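PDB 6QRZ: ribonucleoside-diphosphate reductase from Sulfolobus acidocaldarius DSM 639, which is an R2-like ligand-binding oxidase of the ferritin-like superfamily that carries a manganese/iron cofactor. Local coordinates for the interface of chains A and B. Residues are numbered along the deposited sequence; one frame, centred on the assembly and turned at random. Chains: chain A/B, Ribonucleoside-diphosphate reductase.

The interface of chains A and B. Residues chain A 90-91, 94-95, 147, 162; chain B 29, 32-35, 39, 113.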
# COMPACT_ATOMS: atom_id res chain seq x y z
N MET A 90 3.92 -18.00 1.28
CA MET A 90 4.75 -17.01 1.96
C MET A 90 5.85 -16.48 1.05
O MET A 90 6.21 -15.30 1.13
CB MET A 90 5.35 -17.61 3.23
CG MET A 90 6.10 -16.62 4.09
SD MET A 90 6.98 -17.41 5.45
CE MET A 90 8.16 -18.41 4.54
N ALA A 91 6.39 -17.33 0.18
CA ALA A 91 7.34 -16.86 -0.82
C ALA A 91 6.67 -15.95 -1.83
O ALA A 91 7.25 -14.94 -2.26
CB ALA A 91 8.00 -18.04 -1.52
N GLU A 94 5.34 -12.22 -0.55
CA GLU A 94 6.38 -11.19 -0.57
C GLU A 94 6.69 -10.74 -1.99
O GLU A 94 6.88 -9.55 -2.25
CB GLU A 94 7.64 -11.71 0.11
CG GLU A 94 8.78 -10.70 0.14
CD GLU A 94 10.12 -11.34 0.45
OE1 GLU A 94 10.20 -12.59 0.41
OE2 GLU A 94 11.08 -10.60 0.73
N ALA A 95 6.74 -11.69 -2.93
CA ALA A 95 7.07 -11.34 -4.31
C ALA A 95 5.99 -10.47 -4.94
O ALA A 95 6.30 -9.50 -5.63
CB ALA A 95 7.29 -12.61 -5.14
N THR A 147 13.79 -22.00 1.93
CA THR A 147 14.18 -21.86 0.53
C THR A 147 14.28 -23.21 -0.18
O THR A 147 14.17 -23.26 -1.41
CB THR A 147 15.51 -21.10 0.43
OG1 THR A 147 15.45 -19.93 1.26
CG2 THR A 147 15.79 -20.68 -1.00
N TYR A 162 10.79 -16.30 -9.72
CA TYR A 162 12.15 -15.78 -9.77
C TYR A 162 12.52 -15.23 -11.14
O TYR A 162 13.47 -14.44 -11.24
CB TYR A 162 13.17 -16.87 -9.41
CG TYR A 162 13.22 -17.23 -7.94
CD1 TYR A 162 12.53 -16.48 -6.99
CD2 TYR A 162 13.96 -18.32 -7.50
CE1 TYR A 162 12.58 -16.81 -5.65
CE2 TYR A 162 14.01 -18.66 -6.16
CZ TYR A 162 13.32 -17.90 -5.24
OH TYR A 162 13.37 -18.23 -3.91
N HIS B 29 14.52 -10.79 -8.20
CA HIS B 29 14.07 -11.82 -7.27
C HIS B 29 15.07 -12.97 -7.19
O HIS B 29 14.75 -14.14 -7.40
CB HIS B 29 12.67 -12.33 -7.65
CG HIS B 29 11.58 -11.34 -7.38
ND1 HIS B 29 10.87 -11.33 -6.20
CD2 HIS B 29 11.09 -10.32 -8.13
CE1 HIS B 29 9.98 -10.35 -6.24
NE2 HIS B 29 10.10 -9.72 -7.39
N PHE B 32 14.50 -14.51 -1.68
CA PHE B 32 13.36 -14.00 -0.92
C PHE B 32 13.77 -13.78 0.53
O PHE B 32 14.27 -14.70 1.19
CB PHE B 32 12.18 -14.97 -1.01
CG PHE B 32 11.43 -14.90 -2.31
CD1 PHE B 32 11.63 -13.84 -3.18
CD2 PHE B 32 10.53 -15.89 -2.66
CE1 PHE B 32 10.95 -13.78 -4.38
CE2 PHE B 32 9.84 -15.83 -3.86
CZ PHE B 32 10.05 -14.77 -4.72
N LYS B 33 13.55 -12.57 1.03
CA LYS B 33 13.88 -12.26 2.42
C LYS B 33 12.91 -12.91 3.40
O LYS B 33 13.21 -12.97 4.60
CB LYS B 33 13.90 -10.75 2.64
CG LYS B 33 15.03 -10.02 1.92
CD LYS B 33 16.38 -10.30 2.56
CE LYS B 33 17.46 -9.38 1.99
NZ LYS B 33 17.61 -9.54 0.52
N ALA B 34 11.76 -13.38 2.93
CA ALA B 34 10.78 -14.01 3.81
C ALA B 34 10.96 -15.52 3.93
O ALA B 34 10.55 -16.10 4.94
CB ALA B 34 9.36 -13.71 3.33
N THR B 35 11.58 -16.16 2.94
CA THR B 35 11.78 -17.60 3.00
C THR B 35 13.02 -17.96 3.81
O THR B 35 12.98 -18.91 4.60
CB THR B 35 11.90 -18.17 1.59
OG1 THR B 35 13.05 -17.63 0.94
CG2 THR B 35 10.67 -17.82 0.78
N TYR B 39 11.49 -12.28 8.63
CA TYR B 39 11.12 -10.93 8.99
C TYR B 39 11.66 -10.58 10.37
O TYR B 39 11.60 -11.40 11.30
CB TYR B 39 9.60 -10.75 8.98
CG TYR B 39 8.97 -10.79 7.61
CD1 TYR B 39 9.73 -10.59 6.46
CD2 TYR B 39 7.61 -11.02 7.46
CE1 TYR B 39 9.15 -10.62 5.21
CE2 TYR B 39 7.02 -11.05 6.21
CZ TYR B 39 7.80 -10.85 5.09
OH TYR B 39 7.22 -10.88 3.84
N VAL B 113 13.06 -5.33 2.83
CA VAL B 113 11.68 -5.76 2.69
C VAL B 113 10.84 -5.28 3.86
O VAL B 113 9.66 -4.93 3.69
CB VAL B 113 11.61 -7.29 2.52
CG1 VAL B 113 10.17 -7.77 2.47
CG2 VAL B 113 12.35 -7.70 1.26
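The carboxylate of A:Glu94, projecting from helix 76-98, caps a turn in the N-terminal segment of chain B. OE1 of A:Glu94 accepts a hydrogen bond from the backbone N of B:Ala34 at 3.1 Å, with the donor standing 43° out of the carboxylate plane; a weak bond links OE2 to the neighbouring amide, B:Lys33 N. The side chain reaches this turn because CG lies anti to its backbone N (chi1 180°) and the chain runs on extended. B:Val113 crosses it at about a right angle, its methyl groups against OE2, while B:Tyr39 slides past in the opposite direction, OH lying 3.8 Å from A:Glu94 CB. B:Lys33 NZ, 6.6 Å from A:Glu94 OE2, might help stabilise a negative charge there without touching it.

Next to the carboxylate, B:Phe32 lays its ring against the same helix. B:Phe32 CZ packs 3.5 Å from A:Ala95 CB, and its CD2 lies equally near A:Ala91 CB. A:Tyr162, from helix 155-169, meets the phenylalanine tip to tip and edge-to-face, planes 76° apart, its CE1 poised over the rim of one face. An alanine in place of B:Phe32 would remove this ring and would probably loosen the packing of the segment against both helices.

Farther out, B:His29 lays CE1 3.6 Å from A:Ala95 CA. On the other flank, B:Thr35 OG1 donates a hydrogen bond back to the carbonyl O of B:Phe32, bracing the turn, while its CG2 leans on A:Ala91 CB. The patch thus ties the N-terminal segment of one subunit across two helices of the other; repeated by two-fold symmetry, it probably helps hold the dimer together.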